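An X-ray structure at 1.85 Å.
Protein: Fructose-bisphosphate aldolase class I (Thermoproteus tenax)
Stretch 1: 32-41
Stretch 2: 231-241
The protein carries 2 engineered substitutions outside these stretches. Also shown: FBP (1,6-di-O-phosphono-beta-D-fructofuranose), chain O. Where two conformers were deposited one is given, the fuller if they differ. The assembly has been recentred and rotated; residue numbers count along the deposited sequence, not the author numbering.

Stretch 1 32-41: ADFMDNPDSA
Stretch 2 231-241: GRNVWQRRDAL

Residues 32-41 pack against residues 231-241 of the same chain, burying 485 Å² summed over both sides. Stretch 1 runs from a 3-10 segment (32-34) through a loop into a second one (38-41); stretch 2 forms a helix at 232-235, a type I turn from Arg237 to Ala240, and a new helix beginning at Ala240. The CA atoms of Asn37 and Gln236 lie 5.5 Å apart, those of Ser40 and Trp235 5.9 Å.

Two side-chain amides, one from each stretch, donate hydrogen bonds to backbone carbonyls. Gln236 (chi1 m, chi2 t, chi3 -48°) leaves its backbone sideways, yet its end reaches stretch 1, where NE2 lies 2.9 Å from Asp33 O. Asn37, extended at phi/psi -141/79, points toward stretch 2; with chi1 t and chi2 36°, its ND2 stands 2.9 Å from Trp235 O in a nearly linear bond. Asn37 ND2 also lies 3.3 Å from Arg237 O, but the angle is too poor for a hydrogen bond. Within stretch 1, Asn37 O accepts both Ser40 N (2.7 Å) and Ser40 OG (2.8 Å, chi1 p), securing the turn into the second 3-10 segment.

Apolar packing centres on the buried indole of Trp235 (chi1 p, chi2 -110°). Phe34 (chi1 m) directs its ring edge toward the indole face, offset, with six-membered-ring centroids 5.4 Å apart, planes at 60°, and Phe34 CD1 3.7 Å from Trp235 CZ3. Ser40 CB approaches Trp235 CE3 at 3.7 Å; such a small residue fits close to the indole.

Charge contributes less directly. Asp33 OD2 is 4.4 Å from Arg232 NE, out of the guanidinium plane and beyond a salt bridge. Arg232 instead serves the bound FBP: its N and NE each lie 2.9 Å from FBP O1P, both donating hydrogen bonds.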

ATOM      1  N   ALA E  32      16.997 -10.370  26.199  1.00 15.67           N
ATOM      2  CA  ALA E  32      18.261 -11.055  26.422  1.00 17.83           C
ATOM      3  C   ALA E  32      19.396 -10.046  26.784  1.00 19.04           C
ATOM      4  O   ALA E  32      20.255 -10.367  27.580  1.00 21.69           O
ATOM      5  CB  ALA E  32      18.634 -11.920  25.208  1.00 17.85           C
ATOM      6  N   ASP E  33      19.302  -8.824  26.258  1.00 20.75           N
ATOM      7  CA  ASP E  33      20.187  -7.675  26.594  1.00 21.14           C
ATOM      8  C   ASP E  33      20.202  -7.405  28.105  1.00 20.55           C
ATOM      9  O   ASP E  33      21.174  -6.855  28.608  1.00 21.30           O
ATOM     10  CB  ASP E  33      19.710  -6.380  25.855  1.00 21.88           C
ATOM     11  CG  ASP E  33      20.351  -6.181  24.435  1.00 23.04           C
ATOM     12  OD1 ASP E  33      21.097  -7.071  23.942  1.00 27.32           O
ATOM     13  OD2 ASP E  33      20.183  -5.145  23.759  1.00 17.15           O
ATOM     14  N   PHE E  34      19.136  -7.787  28.816  1.00 18.89           N
ATOM     15  CA  PHE E  34      18.939  -7.419  30.220  1.00 17.96           C
ATOM     16  C   PHE E  34      19.400  -8.443  31.250  1.00 18.58           C
ATOM     17  O   PHE E  34      19.358  -8.139  32.427  1.00 17.93           O
ATOM     18  CB  PHE E  34      17.457  -7.122  30.510  1.00 16.87           C
ATOM     19  CG  PHE E  34      16.852  -6.054  29.632  1.00 15.05           C
ATOM     20  CD1 PHE E  34      17.600  -4.970  29.189  1.00 14.16           C
ATOM     21  CD2 PHE E  34      15.506  -6.138  29.261  1.00 12.58           C
ATOM     22  CE1 PHE E  34      17.019  -3.977  28.372  1.00 13.46           C
ATOM     23  CE2 PHE E  34      14.915  -5.145  28.453  1.00 12.86           C
ATOM     24  CZ  PHE E  34      15.681  -4.082  27.997  1.00 14.62           C
ATOM     25  N   MET E  35      19.793  -9.646  30.829  1.00 20.23           N
ATOM     26  CA  MET E  35      20.211 -10.707  31.772  1.00 21.40           C
ATOM     27  C   MET E  35      21.514 -10.376  32.534  1.00 22.14           C
ATOM     28  O   MET E  35      21.654 -10.712  33.718  1.00 23.02           O
ATOM     29  CB  MET E  35      20.372 -12.055  31.044  1.00 21.84           C
ATOM     30  CG  MET E  35      19.056 -12.601  30.450  0.65 22.77           C
ATOM     31  SD  MET E  35      18.662 -14.292  30.982  0.65 25.64           S
ATOM     32  CE  MET E  35      18.288 -14.033  32.747  0.65 26.30           C
ATOM     33  N   ASP E  36      22.466  -9.725  31.870  1.00 22.61           N
ATOM     34  CA  ASP E  36      23.759  -9.390  32.503  1.00 22.94           C
ATOM     35  C   ASP E  36      23.583  -8.591  33.811  1.00 21.95           C
ATOM     36  O   ASP E  36      24.297  -8.824  34.792  1.00 20.78           O
ATOM     37  CB  ASP E  36      24.639  -8.588  31.527  1.00 23.08           C
ATOM     38  CG  ASP E  36      25.255  -9.464  30.425  1.00 26.79           C
ATOM     39  OD1 ASP E  36      25.198 -10.715  30.533  1.00 29.23           O
ATOM     40  OD2 ASP E  36      25.833  -8.987  29.421  1.00 30.37           O
ATOM     41  N   ASN E  37      22.624  -7.661  33.794  1.00 20.64           N
ATOM     42  CA  ASN E  37      22.340  -6.746  34.895  1.00 19.62           C
ATOM     43  C   ASN E  37      20.816  -6.634  34.958  1.00 19.16           C
ATOM     44  O   ASN E  37      20.266  -5.674  34.437  1.00 19.56           O
ATOM     45  CB  ASN E  37      23.015  -5.383  34.601  1.00 19.36           C
ATOM     46  CG  ASN E  37      22.783  -4.335  35.684  1.00 18.35           C
ATOM     47  OD1 ASN E  37      22.740  -4.651  36.875  1.00 19.64           O
ATOM     48  ND2 ASN E  37      22.658  -3.066  35.267  1.00 16.96           N
ATOM     49  N   PRO E  38      20.144  -7.632  35.543  1.00 18.86           N
ATOM     50  CA  PRO E  38      18.677  -7.730  35.501  1.00 18.40           C
ATOM     51  C   PRO E  38      17.917  -6.455  35.852  1.00 17.72           C
ATOM     52  O   PRO E  38      16.807  -6.294  35.346  1.00 15.42           O
ATOM     53  CB  PRO E  38      18.339  -8.834  36.518  1.00 18.64           C
ATOM     54  CG  PRO E  38      19.589  -9.620  36.730  1.00 19.37           C
ATOM     55  CD  PRO E  38      20.742  -8.789  36.231  1.00 19.69           C
ATOM     56  N   ASP E  39      18.479  -5.596  36.709  1.00 16.39           N
ATOM     57  CA  ASP E  39      17.830  -4.332  37.022  1.00 16.30           C
ATOM     58  C   ASP E  39      17.602  -3.507  35.760  1.00 14.84           C
ATOM     59  O   ASP E  39      16.721  -2.656  35.756  1.00 14.55           O
ATOM     60  CB  ASP E  39      18.657  -3.493  37.989  1.00 16.50           C
ATOM     61  CG  ASP E  39      18.788  -4.124  39.378  1.00 19.51           C
ATOM     62  OD1 ASP E  39      17.941  -4.963  39.769  1.00 19.51           O
ATOM     63  OD2 ASP E  39      19.733  -3.814  40.137  1.00 21.64           O
ATOM     64  N   SER E  40      18.409  -3.725  34.718  1.00 13.40           N
ATOM     65  CA  SER E  40      18.238  -3.011  33.440  1.00 12.83           C
ATOM     66  C   SER E  40      16.904  -3.248  32.706  1.00 12.44           C
ATOM     67  O   SER E  40      16.560  -2.455  31.822  1.00 11.62           O
ATOM     68  CB  SER E  40      19.396  -3.303  32.470  1.00 11.82           C
ATOM     69  OG  SER E  40      19.390  -4.641  32.006  1.00 12.34           O
ATOM     70  N   ALA E  41      16.207  -4.331  33.041  1.00 12.28           N
ATOM     71  CA  ALA E  41      14.824  -4.576  32.566  1.00 12.91           C
ATOM     72  C   ALA E  41      13.775  -3.669  33.181  1.00 13.30           C
ATOM     73  O   ALA E  41      12.667  -3.577  32.674  1.00 13.24           O
ATOM     74  CB  ALA E  41      14.418  -6.019  32.849  1.00 13.33           C
ATOM     75  N   GLY E 231      23.546   2.687  25.330  1.00 12.98           N
ATOM     76  CA  GLY E 231      22.675   1.817  26.077  1.00 12.52           C
ATOM     77  C   GLY E 231      23.487   0.727  26.743  1.00 12.26           C
ATOM     78  O   GLY E 231      23.814   0.839  27.920  1.00 11.10           O
ATOM     79  N   ARG E 232      23.858  -0.299  25.985  1.00 11.83           N
ATOM     80  CA  ARG E 232      24.480  -1.494  26.565  1.00 11.55           C
ATOM     81  C   ARG E 232      25.757  -1.205  27.329  1.00 11.19           C
ATOM     82  O   ARG E 232      25.981  -1.761  28.402  1.00 10.75           O
ATOM     83  CB  ARG E 232      24.752  -2.537  25.478  1.00 11.81           C
ATOM     84  CG  ARG E 232      23.457  -3.111  24.865  1.00 12.41           C
ATOM     85  CD  ARG E 232      23.706  -3.918  23.607  1.00 12.25           C
ATOM     86  NE  ARG E 232      23.759  -2.991  22.484  1.00 13.83           N
ATOM     87  CZ  ARG E 232      23.913  -3.343  21.242  1.00 14.87           C
ATOM     88  NH1 ARG E 232      24.019  -4.618  20.918  1.00 16.42           N
ATOM     89  NH2 ARG E 232      23.957  -2.407  20.310  1.00 16.08           N
ATOM     90  N   ASN E 233      26.611  -0.332  26.792  1.00 11.52           N
ATOM     91  CA  ASN E 233      27.895  -0.049  27.459  1.00 12.02           C
ATOM     92  C   ASN E 233      27.748   0.707  28.784  1.00 12.34           C
ATOM     93  O   ASN E 233      28.719   0.846  29.520  1.00 12.92           O
ATOM     94  CB  ASN E 233      28.851   0.689  26.528  1.00 12.02           C
ATOM     95  CG  ASN E 233      29.640  -0.247  25.675  1.00 12.29           C
ATOM     96  OD1 ASN E 233      30.524  -0.961  26.178  1.00 12.61           O
ATOM     97  ND2 ASN E 233      29.286  -0.330  24.399  1.00 11.71           N
ATOM     98  N   VAL E 234      26.546   1.186  29.086  1.00 12.42           N
ATOM     99  CA  VAL E 234      26.205   1.625  30.427  1.00 13.36           C
ATOM    100  C   VAL E 234      25.385   0.549  31.168  1.00 13.81           C
ATOM    101  O   VAL E 234      25.861  -0.011  32.136  1.00 13.89           O
ATOM    102  CB  VAL E 234      25.501   3.011  30.427  1.00 13.63           C
ATOM    103  CG1 VAL E 234      25.007   3.392  31.821  1.00 12.54           C
ATOM    104  CG2 VAL E 234      26.481   4.078  29.935  1.00 15.09           C
ATOM    105  N   TRP E 235      24.164   0.249  30.731  1.00 14.25           N
ATOM    106  CA  TRP E 235      23.278  -0.567  31.586  1.00 14.05           C
ATOM    107  C   TRP E 235      23.453  -2.075  31.529  1.00 14.91           C
ATOM    108  O   TRP E 235      22.863  -2.777  32.353  1.00 14.33           O
ATOM    109  CB  TRP E 235      21.805  -0.171  31.466  1.00 14.41           C
ATOM    110  CG  TRP E 235      21.281  -0.080  30.109  1.00 13.60           C
ATOM    111  CD1 TRP E 235      20.919   1.048  29.442  1.00 14.35           C
ATOM    112  CD2 TRP E 235      21.006  -1.167  29.231  1.00 13.60           C
ATOM    113  NE1 TRP E 235      20.445   0.731  28.189  1.00 12.42           N
ATOM    114  CE2 TRP E 235      20.482  -0.626  28.039  1.00 12.22           C
ATOM    115  CE3 TRP E 235      21.163  -2.553  29.317  1.00 14.29           C
ATOM    116  CZ2 TRP E 235      20.144  -1.409  26.955  1.00 11.82           C
ATOM    117  CZ3 TRP E 235      20.780  -3.327  28.237  1.00 12.69           C
ATOM    118  CH2 TRP E 235      20.305  -2.759  27.082  1.00 13.18           C
ATOM    119  N   GLN E 236      24.274  -2.588  30.613  1.00 15.97           N
ATOM    120  CA  GLN E 236      24.677  -4.005  30.706  1.00 17.95           C
ATOM    121  C   GLN E 236      25.824  -4.228  31.698  1.00 18.16           C
ATOM    122  O   GLN E 236      26.239  -5.373  31.891  1.00 18.31           O
ATOM    123  CB  GLN E 236      25.096  -4.599  29.354  1.00 18.21           C
ATOM    124  CG  GLN E 236      23.951  -5.024  28.467  1.00 21.83           C
ATOM    125  CD  GLN E 236      24.392  -5.949  27.318  1.00 23.16           C
ATOM    126  OE1 GLN E 236      25.359  -5.667  26.606  1.00 21.11           O
ATOM    127  NE2 GLN E 236      23.658  -7.038  27.134  1.00 28.33           N
ATOM    128  N   ARG E 237      26.351  -3.151  32.295  1.00 18.47           N
ATOM    129  CA  ARG E 237      27.389  -3.256  33.327  1.00 18.72           C
ATOM    130  C   ARG E 237      26.797  -3.266  34.729  1.00 19.10           C
ATOM    131  O   ARG E 237      25.911  -2.490  35.033  1.00 18.49           O
ATOM    132  CB  ARG E 237      28.380  -2.106  33.207  1.00 18.90           C
ATOM    133  CG  ARG E 237      28.992  -2.028  31.847  1.00 20.05           C
ATOM    134  CD  ARG E 237      30.022  -0.938  31.693  1.00 22.15           C
ATOM    135  NE  ARG E 237      30.616  -0.948  30.348  1.00 23.10           N
ATOM    136  CZ  ARG E 237      31.452  -1.876  29.918  1.00 23.45           C
ATOM    137  NH1 ARG E 237      31.818  -2.862  30.716  1.00 23.19           N
ATOM    138  NH2 ARG E 237      31.932  -1.822  28.675  1.00 23.59           N
ATOM    139  N   ARG E 238      27.300  -4.151  35.585  1.00 20.04           N
ATOM    140  CA  ARG E 238      26.864  -4.187  36.980  1.00 20.76           C
ATOM    141  C   ARG E 238      27.346  -2.945  37.735  1.00 20.10           C
ATOM    142  O   ARG E 238      26.715  -2.540  38.716  1.00 19.52           O
ATOM    143  CB  ARG E 238      27.350  -5.459  37.671  1.00 21.93           C
ATOM    144  CG  ARG E 238      26.513  -6.702  37.331  1.00 25.15           C
ATOM    145  CD  ARG E 238      27.278  -8.015  37.562  1.00 30.38           C
ATOM    146  NE  ARG E 238      28.565  -7.980  36.855  1.00 34.85           N
ATOM    147  CZ  ARG E 238      29.701  -8.570  37.247  1.00 37.07           C
ATOM    148  NH1 ARG E 238      29.755  -9.306  38.364  1.00 37.17           N
ATOM    149  NH2 ARG E 238      30.793  -8.426  36.492  1.00 38.28           N
ATOM    150  N   ASP E 239      28.441  -2.342  37.258  1.00 19.18           N
ATOM    151  CA  ASP E 239      28.904  -1.036  37.761  1.00 18.66           C
ATOM    152  C   ASP E 239      28.388   0.119  36.874  1.00 17.72           C
ATOM    153  O   ASP E 239      29.124   1.068  36.564  1.00 16.59           O
ATOM    154  CB  ASP E 239      30.448  -1.007  37.910  1.00 19.04           C
ATOM    155  CG  ASP E 239      31.195  -1.028  36.554  1.00 19.43           C
ATOM    156  OD1 ASP E 239      30.698  -1.661  35.592  1.00 19.07           O
ATOM    157  OD2 ASP E 239      32.294  -0.447  36.367  1.00 18.79           O
ATOM    158  N   ALA E 240      27.113   0.031  36.483  1.00 17.02           N
ATOM    159  CA  ALA E 240      26.529   0.968  35.504  1.00 16.35           C
ATOM    160  C   ALA E 240      26.735   2.422  35.914  1.00 15.67           C
ATOM    161  O   ALA E 240      27.221   3.217  35.123  1.00 15.60           O
ATOM    162  CB  ALA E 240      25.046   0.689  35.297  1.00 16.40           C
ATOM    163  N   LEU E 241      26.391   2.755  37.156  1.00 15.51           N
ATOM    164  CA  LEU E 241      26.442   4.145  37.604  1.00 15.45           C
ATOM    165  C   LEU E 241      27.868   4.689  37.669  1.00 14.64           C
ATOM    166  O   LEU E 241      28.111   5.797  37.188  1.00 14.64           O
ATOM    167  CB  LEU E 241      25.733   4.313  38.930  1.00 15.42           C
ATOM    168  CG  LEU E 241      25.804   5.727  39.507  1.00 16.31           C
ATOM    169  CD1 LEU E 241      25.155   6.758  38.585  1.00 16.44           C
ATOM    170  CD2 LEU E 241      25.174   5.718  40.881  1.00 18.30           C
TER
HETATM  171  P1  FBP O 270      23.651   0.848  22.252  1.00 16.68           P
HETATM  172  O1P FBP O 270      23.293  -0.248  23.177  1.00 16.25           O
HETATM  173  O2P FBP O 270      24.687   1.873  22.805  1.00 14.16           O
HETATM  174  O3P FBP O 270      24.194   0.360  20.904  1.00 15.13           O
HETATM  175  O1  FBP O 270      22.307   1.663  21.988  1.00 15.99           O
HETATM  176  C1  FBP O 270      22.265   2.712  21.044  1.00 20.84           C
HETATM  177  C2  FBP O 270      21.403   2.278  19.850  1.00 24.86           C
HETATM  178  O2  FBP O 270      21.411   3.308  18.837  1.00 26.06           O
HETATM  179  C3  FBP O 270      19.951   1.942  20.216  1.00 24.70           C
HETATM  180  O3  FBP O 270      19.104   3.066  20.396  1.00 25.41           O
HETATM  181  C4  FBP O 270      19.553   1.069  19.027  1.00 26.46           C
HETATM  182  O4  FBP O 270      18.467   0.189  19.261  1.00 28.33           O
HETATM  183  C5  FBP O 270      20.828   0.268  18.804  1.00 28.64           C
HETATM  184  O5  FBP O 270      21.921   1.098  19.232  1.00 27.88           O
HETATM  185  C6  FBP O 270      20.963  -0.125  17.337  1.00 30.90           C
HETATM  186  O6  FBP O 270      22.206  -0.779  17.150  1.00 34.26           O
HETATM  187  P2  FBP O 270      22.282  -2.262  16.508  1.00 35.66           P
HETATM  188  O4P FBP O 270      23.405  -2.979  17.219  1.00 34.36           O
HETATM  189  O5P FBP O 270      20.918  -2.945  16.628  1.00 31.87           O
HETATM  190  O6P FBP O 270      22.754  -2.190  15.045  1.00 29.44           O